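Local coordinates for protein L-fuculose phosphate aldolase (Streptococcus pneumoniae, PDB 4C24) that is a zinc-binding, four-chain member of the class II aldolase and adducin family with an AraD-like fold, at residues Leu42-Ile50 and Arg74-Leu84; His100-Ala108 and Glu180-Leu188. All coordinates share one frame; numbering follows the deposited sequence.

Contact 1. Residues Leu42-Ile50 and Arg74-Leu84; sequences LMAITPSGI and RLPSSEWYMHL. With SO4 (sulfate ion), chain E.
I45 sets its CD1 methyl over one face of the H83 imidazole, 3.9 Å from CD1 to the ring centroid and 16° off the normal, a CH-pi contact at the tight end, between strand 42-45 and the start of helix 80-89. CG1 stands anti to the backbone N (chi1 -169°), which also carries CD1 to within 3.6 Å of W80 CA, while the CG2 branch lies against P76 CB. M43 runs extended to SD, which rests 3.7 Å from H83 CB; the bend at chi3 (74°) turns CE to the W80 carbonyl and L84 CB. S34 and N32 hydrogen-bond to the H83 nitrogens and hold the ring in its rotation. Past the strand, P47 and P76 form a single beta bridge: S77 N bonds to T46 O, and S48 N reaches L75 O at 2.9 Å. The outer side is looser. There I50 touches R74 through CD1 alone, over a guanidinium face and 3.5 Å from NE, while D59 salt-bridges R74. Between the loops sits a sulfate. S48 OG, S78 OG and S78 N (2.8 Å) converge on its O1, and G49 N binds O3. S77 OG donates to O4 at 2.7 Å; the same OG accepts from E79 N in an ST turn. Neutral N-H and O-H donors of both segments, with N32, grip the anion, consistent with a pocket suited to a tetrahedral oxyanion.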
loop_
_atom_site.group_PDB
_atom_site.type_symbol
_atom_site.label_atom_id
_atom_site.label_comp_id
_atom_site.label_asym_id
_atom_site.label_seq_id
_atom_site.Cartn_x
_atom_site.Cartn_y
_atom_site.Cartn_z
ATOM N N LEU A 42 16.718 15.925 -31.389
ATOM C CA LEU A 42 17.501 15.849 -30.167
ATOM C C LEU A 42 16.694 15.109 -29.131
ATOM O O LEU A 42 15.481 15.364 -28.992
ATOM C CB LEU A 42 17.800 17.250 -29.623
ATOM C CG LEU A 42 18.755 18.075 -30.482
ATOM C CD1 LEU A 42 18.865 19.471 -29.873
ATOM C CD2 LEU A 42 20.105 17.392 -30.577
ATOM N N MET A 43 17.364 14.217 -28.389
ATOM C CA MET A 43 16.770 13.623 -27.207
ATOM C C MET A 43 17.267 14.308 -25.932
ATOM O O MET A 43 18.463 14.475 -25.757
ATOM C CB MET A 43 17.080 12.106 -27.173
ATOM C CG MET A 43 16.503 11.425 -25.949
ATOM S SD MET A 43 16.838 9.645 -25.898
ATOM C CE MET A 43 18.566 9.612 -25.473
ATOM N N ALA A 44 16.344 14.664 -25.035
ATOM C CA ALA A 44 16.716 15.086 -23.705
ATOM C C ALA A 44 16.384 13.948 -22.748
ATOM O O ALA A 44 15.282 13.411 -22.792
ATOM C CB ALA A 44 15.956 16.348 -23.322
ATOM N N ILE A 45 17.326 13.603 -21.890
ATOM C CA ILE A 45 17.151 12.438 -21.024
ATOM C C ILE A 45 17.657 12.723 -19.615
ATOM O O ILE A 45 18.546 13.544 -19.415
ATOM C CB ILE A 45 17.832 11.205 -21.669
ATOM C CG1 ILE A 45 17.428 9.945 -20.907
ATOM C CG2 ILE A 45 19.345 11.372 -21.741
ATOM C CD1 ILE A 45 17.672 8.649 -21.673
ATOM N N THR A 46 17.078 12.068 -18.625
ATOM C CA THR A 46 17.572 12.177 -17.251
ATOM C C THR A 46 18.971 11.614 -17.086
ATOM O O THR A 46 19.389 10.755 -17.869
ATOM C CB THR A 46 16.573 11.531 -16.279
ATOM O OG1 THR A 46 16.296 10.185 -16.732
ATOM C CG2 THR A 46 15.279 12.324 -16.277
ATOM N N PRO A 47 19.726 12.091 -16.084
ATOM C CA PRO A 47 21.103 11.656 -15.894
ATOM C C PRO A 47 21.175 10.352 -15.115
ATOM O O PRO A 47 20.197 9.987 -14.446
ATOM C CB PRO A 47 21.686 12.790 -15.044
ATOM C CG PRO A 47 20.522 13.164 -14.188
ATOM C CD PRO A 47 19.365 13.170 -15.135
ATOM N N SER A 48 22.333 9.698 -15.153
ATOM C CA SER A 48 22.512 8.425 -14.435
ATOM C C SER A 48 22.712 8.661 -12.948
ATOM O O SER A 48 23.408 9.602 -12.559
ATOM C CB SER A 48 23.718 7.662 -14.972
ATOM O OG SER A 48 23.872 6.442 -14.266
ATOM N N GLY A 49 22.096 7.812 -12.129
ATOM C CA GLY A 49 22.414 7.723 -10.707
ATOM C C GLY A 49 22.260 9.002 -9.914
ATOM O O GLY A 49 23.048 9.258 -8.994
ATOM N N ILE A 50 21.272 9.815 -10.285
ATOM C CA ILE A 50 20.888 10.954 -9.456
ATOM C C ILE A 50 19.432 10.761 -9.040
ATOM O O ILE A 50 18.559 10.574 -9.892
ATOM C CB ILE A 50 21.117 12.318 -10.171
ATOM C CG1 ILE A 50 22.598 12.479 -10.539
ATOM C CG2 ILE A 50 20.664 13.485 -9.291
ATOM C CD1 ILE A 50 22.935 13.793 -11.214
ATOM N N ARG A 74 26.734 15.810 -17.037
ATOM C CA ARG A 74 26.418 14.552 -16.351
ATOM C C ARG A 74 26.424 13.438 -17.351
ATOM O O ARG A 74 26.168 13.661 -18.517
ATOM C CB ARG A 74 25.038 14.597 -15.703
ATOM C CG ARG A 74 24.898 15.605 -14.582
ATOM C CD ARG A 74 25.784 15.260 -13.397
ATOM N NE ARG A 74 25.427 16.091 -12.255
ATOM C CZ ARG A 74 25.923 15.964 -11.027
ATOM N NH1 ARG A 74 26.817 15.025 -10.748
ATOM N NH2 ARG A 74 25.510 16.784 -10.074
ATOM N N LEU A 75 26.745 12.244 -16.876
ATOM C CA LEU A 75 26.538 11.038 -17.663
ATOM C C LEU A 75 25.046 10.826 -17.834
ATOM O O LEU A 75 24.274 10.955 -16.869
ATOM C CB LEU A 75 27.181 9.825 -16.993
ATOM C CG LEU A 75 28.718 9.725 -17.010
ATOM C CD1 LEU A 75 29.146 8.304 -16.670
ATOM C CD2 LEU A 75 29.324 10.150 -18.341
ATOM N N PRO A 76 24.620 10.512 -19.069
ATOM C CA PRO A 76 23.212 10.232 -19.297
ATOM C C PRO A 76 22.822 8.915 -18.632
ATOM O O PRO A 76 23.691 8.079 -18.316
ATOM C CB PRO A 76 23.121 10.081 -20.817
ATOM C CG PRO A 76 24.489 9.678 -21.239
ATOM C CD PRO A 76 25.409 10.421 -20.309
ATOM N N SER A 77 21.528 8.770 -18.402
ATOM C CA SER A 77 20.958 7.488 -17.937
ATOM C C SER A 77 21.671 6.320 -18.612
ATOM O O SER A 77 21.925 6.375 -19.816
ATOM C CB SER A 77 19.502 7.413 -18.327
ATOM O OG SER A 77 19.000 6.103 -18.108
ATOM N N SER A 78 21.947 5.259 -17.848
ATOM C CA SER A 78 22.556 4.055 -18.451
ATOM C C SER A 78 21.662 3.484 -19.546
ATOM O O SER A 78 22.157 2.751 -20.411
ATOM C CB SER A 78 22.817 2.964 -17.415
ATOM O OG SER A 78 21.633 2.603 -16.745
ATOM N N GLU A 79 20.380 3.824 -19.542
ATOM C CA GLU A 79 19.436 3.273 -20.536
ATOM C C GLU A 79 19.206 4.174 -21.754
ATOM O O GLU A 79 18.224 4.030 -22.485
ATOM C CB GLU A 79 18.097 2.916 -19.876
ATOM C CG GLU A 79 18.226 1.913 -18.744
ATOM C CD GLU A 79 18.622 0.500 -19.180
ATOM O OE1 GLU A 79 18.981 0.242 -20.357
ATOM O OE2 GLU A 79 18.597 -0.342 -18.273
ATOM N N TRP A 80 20.102 5.161 -21.943
ATOM C CA TRP A 80 19.898 6.125 -22.991
ATOM C C TRP A 80 19.694 5.531 -24.360
ATOM O O TRP A 80 18.899 6.047 -25.125
ATOM C CB TRP A 80 21.042 7.159 -23.006
ATOM C CG TRP A 80 22.366 6.557 -23.414
ATOM C CD1 TRP A 80 23.332 6.044 -22.590
ATOM C CD2 TRP A 80 22.855 6.382 -24.758
ATOM N NE1 TRP A 80 24.380 5.532 -23.337
ATOM C CE2 TRP A 80 24.118 5.720 -24.663
ATOM C CE3 TRP A 80 22.330 6.672 -26.023
ATOM C CZ2 TRP A 80 24.874 5.377 -25.799
ATOM C CZ3 TRP A 80 23.078 6.340 -27.149
ATOM C CH2 TRP A 80 24.344 5.700 -27.027
ATOM N N TYR A 81 20.350 4.392 -24.642
ATOM C CA TYR A 81 20.202 3.804 -25.957
ATOM C C TYR A 81 18.890 3.038 -26.107
ATOM O O TYR A 81 18.285 3.045 -27.188
ATOM C CB TYR A 81 21.429 2.985 -26.319
ATOM C CG TYR A 81 21.385 2.408 -27.708
ATOM C CD1 TYR A 81 21.225 3.206 -28.844
ATOM C CD2 TYR A 81 21.516 1.040 -27.882
ATOM C CE1 TYR A 81 21.200 2.669 -30.120
ATOM C CE2 TYR A 81 21.471 0.487 -29.143
ATOM C CZ TYR A 81 21.313 1.278 -30.259
ATOM O OH TYR A 81 21.270 0.749 -31.510
ATOM N N MET A 82 18.382 2.510 -24.995
ATOM C CA MET A 82 17.048 1.922 -25.032
ATOM C C MET A 82 15.991 2.965 -25.398
ATOM O O MET A 82 15.065 2.705 -26.139
ATOM C CB MET A 82 16.729 1.224 -23.718
ATOM C CG MET A 82 15.308 0.734 -23.637
ATOM S SD MET A 82 15.027 -0.424 -22.288
ATOM C CE MET A 82 15.339 0.678 -20.903
ATOM N N HIS A 83 16.163 4.208 -24.912
ATOM C CA HIS A 83 15.250 5.255 -25.331
ATOM C C HIS A 83 15.505 5.698 -26.757
ATOM O O HIS A 83 14.579 5.762 -27.581
ATOM C CB HIS A 83 15.443 6.522 -24.436
ATOM C CG HIS A 83 14.990 6.352 -23.019
ATOM N ND1 HIS A 83 13.961 7.090 -22.465
ATOM C CD2 HIS A 83 15.400 5.489 -22.051
ATOM C CE1 HIS A 83 13.792 6.728 -21.205
ATOM N NE2 HIS A 83 14.627 5.730 -20.936
ATOM N N LEU A 84 16.772 5.988 -27.064
ATOM C CA LEU A 84 17.132 6.523 -28.363
ATOM C C LEU A 84 16.711 5.628 -29.539
ATOM O O LEU A 84 16.204 6.118 -30.546
ATOM C CB LEU A 84 18.619 6.818 -28.408
ATOM C CG LEU A 84 19.109 7.617 -29.615
ATOM C CD1 LEU A 84 18.446 9.002 -29.704
ATOM C CD2 LEU A 84 20.630 7.707 -29.615
HETATM S S SO4 E . 19.912 5.318 -14.562
HETATM O O1 SO4 E . 21.274 5.279 -15.136
HETATM O O2 SO4 E . 19.425 3.934 -14.541
HETATM O O3 SO4 E . 20.096 5.883 -13.210
HETATM O O4 SO4 E . 18.997 6.131 -15.393
#

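Contact 2. Residues His100-Ala108 and Glu180-Leu188. With ZN (zinc ion), chain B; SO4 (sulfate ion), chain D; SO4 (sulfate ion), chain C.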
loop_
_atom_site.group_PDB
_atom_site.type_symbol
_atom_site.label_atom_id
_atom_site.label_comp_id
_atom_site.label_asym_id
_atom_site.label_seq_id
_atom_site.Cartn_x
_atom_site.Cartn_y
_atom_site.Cartn_z
ATOM N N HIS A 100 10.891 0.862 -12.726
ATOM C CA HIS A 100 10.829 -0.448 -12.059
ATOM C C HIS A 100 9.616 -0.375 -11.161
ATOM O O HIS A 100 9.698 0.068 -10.009
ATOM C CB HIS A 100 12.092 -0.710 -11.250
ATOM C CG HIS A 100 13.361 -0.655 -12.054
ATOM N ND1 HIS A 100 14.564 -1.099 -11.563
ATOM C CD2 HIS A 100 13.607 -0.212 -13.314
ATOM C CE1 HIS A 100 15.511 -0.883 -12.472
ATOM N NE2 HIS A 100 14.943 -0.381 -13.557
ATOM N N THR A 101 8.457 -0.699 -11.722
ATOM C CA THR A 101 7.232 -0.650 -10.946
ATOM C C THR A 101 7.021 -1.964 -10.174
ATOM O O THR A 101 7.967 -2.767 -10.015
ATOM C CB THR A 101 6.039 -0.267 -11.828
ATOM O OG1 THR A 101 5.804 -1.330 -12.762
ATOM C CG2 THR A 101 6.283 1.073 -12.558
ATOM N N THR A 102 5.834 -2.165 -9.634
ATOM C CA THR A 102 5.636 -3.402 -8.869
ATOM C C THR A 102 5.127 -4.579 -9.704
ATOM O O THR A 102 5.929 -5.469 -10.057
ATOM C CB THR A 102 4.754 -3.176 -7.646
ATOM O OG1 THR A 102 5.327 -2.105 -6.894
ATOM C CG2 THR A 102 4.684 -4.445 -6.783
ATOM N N TYR A 103 3.836 -4.594 -10.016
ATOM C CA TYR A 103 3.267 -5.798 -10.659
ATOM C C TYR A 103 3.692 -5.975 -12.090
ATOM O O TYR A 103 3.766 -7.128 -12.577
ATOM C CB TYR A 103 1.756 -5.862 -10.470
ATOM C CG TYR A 103 1.385 -6.155 -9.049
ATOM C CD1 TYR A 103 1.268 -5.135 -8.105
ATOM C CD2 TYR A 103 1.187 -7.467 -8.610
ATOM C CE1 TYR A 103 0.936 -5.403 -6.791
ATOM C CE2 TYR A 103 0.845 -7.751 -7.305
ATOM C CZ TYR A 103 0.736 -6.714 -6.377
ATOM O OH TYR A 103 0.391 -6.986 -5.072
ATOM N N ALA A 104 3.941 -4.897 -12.813
ATOM C CA ALA A 104 4.501 -4.998 -14.145
ATOM C C ALA A 104 5.854 -5.701 -14.079
ATOM O O ALA A 104 6.162 -6.524 -14.933
ATOM C CB ALA A 104 4.569 -3.633 -14.809
ATOM N N THR A 105 6.638 -5.425 -13.049
ATOM C CA THR A 105 7.943 -6.045 -12.899
ATOM C C THR A 105 7.788 -7.489 -12.447
ATOM O O THR A 105 8.574 -8.322 -12.878
ATOM C CB THR A 105 8.808 -5.241 -11.936
ATOM O OG1 THR A 105 8.960 -3.940 -12.496
ATOM C CG2 THR A 105 10.183 -5.871 -11.757
ATOM N N VAL A 106 6.785 -7.773 -11.612
ATOM C CA VAL A 106 6.432 -9.194 -11.302
ATOM C C VAL A 106 6.253 -9.991 -12.585
ATOM O O VAL A 106 6.872 -11.078 -12.773
ATOM C CB VAL A 106 5.176 -9.272 -10.432
ATOM C CG1 VAL A 106 4.651 -10.721 -10.353
ATOM C CG2 VAL A 106 5.519 -8.725 -9.068
ATOM N N LEU A 107 5.403 -9.484 -13.464
ATOM C CA LEU A 107 5.198 -10.167 -14.747
ATOM C C LEU A 107 6.512 -10.288 -15.514
ATOM O O LEU A 107 6.820 -11.317 -16.081
ATOM C CB LEU A 107 4.133 -9.470 -15.564
ATOM C CG LEU A 107 2.735 -9.636 -14.974
ATOM C CD1 LEU A 107 1.748 -8.839 -15.815
ATOM C CD2 LEU A 107 2.298 -11.135 -14.992
ATOM N N ALA A 108 7.327 -9.236 -15.520
ATOM C CA ALA A 108 8.605 -9.264 -16.200
ATOM C C ALA A 108 9.538 -10.331 -15.632
ATOM O O ALA A 108 10.340 -10.899 -16.369
ATOM C CB ALA A 108 9.254 -7.880 -16.045
ATOM N N GLU A 180 0.729 -0.468 -15.093
ATOM C CA GLU A 180 0.995 -1.000 -13.764
ATOM C C GLU A 180 -0.332 -1.441 -13.091
ATOM O O GLU A 180 -0.387 -2.527 -12.462
ATOM C CB GLU A 180 1.766 0.035 -12.918
ATOM C CG GLU A 180 1.942 -0.360 -11.440
ATOM C CD GLU A 180 2.586 -1.736 -11.177
ATOM O OE1 GLU A 180 3.387 -2.174 -12.004
ATOM O OE2 GLU A 180 2.377 -2.304 -10.082
ATOM N N TYR A 181 -1.404 -0.662 -13.257
ATOM C CA TYR A 181 -2.681 -1.001 -12.672
ATOM C C TYR A 181 -3.189 -2.312 -13.274
ATOM O O TYR A 181 -3.637 -3.184 -12.532
ATOM C CB TYR A 181 -3.669 0.141 -12.907
ATOM C CG TYR A 181 -5.090 -0.169 -12.539
ATOM C CD1 TYR A 181 -5.519 -0.071 -11.231
ATOM C CD2 TYR A 181 -6.020 -0.545 -13.521
ATOM C CE1 TYR A 181 -6.832 -0.355 -10.879
ATOM C CE2 TYR A 181 -7.333 -0.838 -13.194
ATOM C CZ TYR A 181 -7.746 -0.732 -11.875
ATOM O OH TYR A 181 -9.048 -1.024 -11.545
ATOM N N CYS A 182 -3.124 -2.406 -14.590
ATOM C CA CYS A 182 -3.604 -3.611 -15.286
ATOM C C CYS A 182 -2.770 -4.799 -14.857
ATOM O O CYS A 182 -3.332 -5.907 -14.672
ATOM C CB CYS A 182 -3.560 -3.442 -16.798
ATOM S SG CYS A 182 -4.853 -2.349 -17.402
ATOM N N ALA A 183 -1.459 -4.618 -14.728
ATOM C CA ALA A 183 -0.597 -5.737 -14.297
ATOM C C ALA A 183 -1.012 -6.216 -12.930
ATOM O O ALA A 183 -1.060 -7.415 -12.636
ATOM C CB ALA A 183 0.873 -5.343 -14.311
ATOM N N LYS A 184 -1.261 -5.271 -12.040
ATOM C CA LYS A 184 -1.697 -5.576 -10.692
ATOM C C LYS A 184 -3.028 -6.334 -10.689
ATOM O O LYS A 184 -3.143 -7.354 -10.016
ATOM C CB LYS A 184 -1.764 -4.285 -9.841
ATOM C CG LYS A 184 -2.150 -4.590 -8.397
ATOM C CD LYS A 184 -2.056 -3.335 -7.559
ATOM C CE LYS A 184 -2.418 -3.616 -6.119
ATOM N NZ LYS A 184 -2.162 -2.373 -5.311
ATOM N N ILE A 185 -4.020 -5.839 -11.427
ATOM C CA ILE A 185 -5.317 -6.501 -11.496
ATOM C C ILE A 185 -5.107 -7.933 -11.996
ATOM O O ILE A 185 -5.682 -8.870 -11.430
ATOM C CB ILE A 185 -6.305 -5.751 -12.410
ATOM C CG1 ILE A 185 -6.644 -4.355 -11.832
ATOM C CG2 ILE A 185 -7.571 -6.567 -12.686
ATOM C CD1 ILE A 185 -7.259 -4.397 -10.461
ATOM N N TYR A 186 -4.299 -8.074 -13.035
ATOM C CA TYR A 186 -4.107 -9.411 -13.653
ATOM C C TYR A 186 -3.460 -10.350 -12.653
ATOM O O TYR A 186 -3.891 -11.523 -12.499
ATOM C CB TYR A 186 -3.250 -9.283 -14.884
ATOM C CG TYR A 186 -2.961 -10.580 -15.604
ATOM C CD1 TYR A 186 -3.985 -11.353 -16.082
ATOM C CD2 TYR A 186 -1.662 -10.989 -15.814
ATOM C CE1 TYR A 186 -3.700 -12.514 -16.767
ATOM C CE2 TYR A 186 -1.359 -12.153 -16.493
ATOM C CZ TYR A 186 -2.392 -12.899 -16.971
ATOM O OH TYR A 186 -2.095 -14.071 -17.643
ATOM N N CYS A 187 -2.417 -9.902 -11.986
ATOM C CA CYS A 187 -1.721 -10.756 -11.027
ATOM C C CYS A 187 -2.618 -11.154 -9.865
ATOM O O CYS A 187 -2.666 -12.306 -9.436
ATOM C CB CYS A 187 -0.493 -10.021 -10.484
ATOM S SG CYS A 187 0.881 -9.982 -11.635
ATOM N N LEU A 188 -3.338 -10.188 -9.314
ATOM C CA LEU A 188 -4.221 -10.460 -8.212
ATOM C C LEU A 188 -5.340 -11.411 -8.651
ATOM O O LEU A 188 -5.731 -12.311 -7.880
ATOM C CB LEU A 188 -4.818 -9.153 -7.651
ATOM C CG LEU A 188 -3.789 -8.251 -7.015
ATOM C CD1 LEU A 188 -4.502 -6.991 -6.564
ATOM C CD2 LEU A 188 -3.028 -8.822 -5.874
HETATM ZN ZN ZN B . 15.918 -0.044 -15.265
HETATM S S SO4 D . 1.708 -1.815 -4.672
HETATM O O1 SO4 D . 3.002 -1.481 -5.298
HETATM O O2 SO4 D . 1.361 -0.682 -3.782
HETATM O O3 SO4 D . 0.725 -1.932 -5.762
HETATM O O4 SO4 D . 1.829 -3.081 -3.917
HETATM S S SO4 C . -4.402 -1.718 -2.390
HETATM O O1 SO4 C . -5.052 -1.077 -3.548
HETATM O O2 SO4 C . -3.659 -0.653 -1.675
HETATM O O3 SO4 C . -5.478 -2.252 -1.540
HETATM O O4 SO4 C . -3.498 -2.792 -2.854
HETATM O O HOH W 1 17.912 0.467 -15.616
#
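E180 leaves helix 169-192 with chi1 at 173°, CG pointing opposite the backbone N, and then bends at chi2 (54°), which carries the carboxylate to the start of helix 103-110 and to T101, just before it. The two helices of this AraD-like fold cross at 62°, and the buried carboxylate joins them through three hydrogen bonds. OE2 receives Y103 N on its syn lone pair at 2.7 Å. OE1 takes two donors from opposite faces of its plane: A104 N at 2.9 Å, on the syn side, and T101 OG1 at 2.7 Å, from well above the carboxylate. The N-H groups at the helix start would be expected to stabilise a negative charge here. A183 CB lies 3.4 Å from A104 N, and the Y103 ring enters as a knob among E180, K184, C187 and L188. K184 CG lies over one ring face, toward its rim, in a CH-pi contact, 3.8 Å from the Y103 centroid. C187 CB meets CD2 of the ring. Farther along, L107 CD1 approaches Y186 CD2 at the ring edge, and L107 CD2 leans on C187 SG. H100 NE2 binds zinc at 2.0 Å, with H98, H160 and a water. T101 O accepts from the Y181 hydroxyl of the second subunit. K184, extended beyond CG, passes obliquely over the rim of the Y103 ring; its NZ bonds to O3 of the chain D sulfate, whose O1 takes T102 OG1, and, at 2.8 Å, to O4 of the chain C sulfate.

Contact 2 is the buried one, whereas contact 1 is only partly buried, with exposed residues on its outer side. They lie on opposite sides of the chain's centre, about 25 Å between centres, and share no helix or strand: contact 1 joins strand 42-45 and the loop after it to the loop leading into helix 80-89 and to that helix's start, contact 2 two helices. Both hold sulfate, but only in contact 2 does a buried carboxylate of the protein itself join the segments, through two backbone N-H groups and a threonine hydroxyl. Zinc lies between them, bound by H100 of contact 2 and about 6 Å from the S78 side chain of contact 1. Neighbouring subunits touch contact 2 alone.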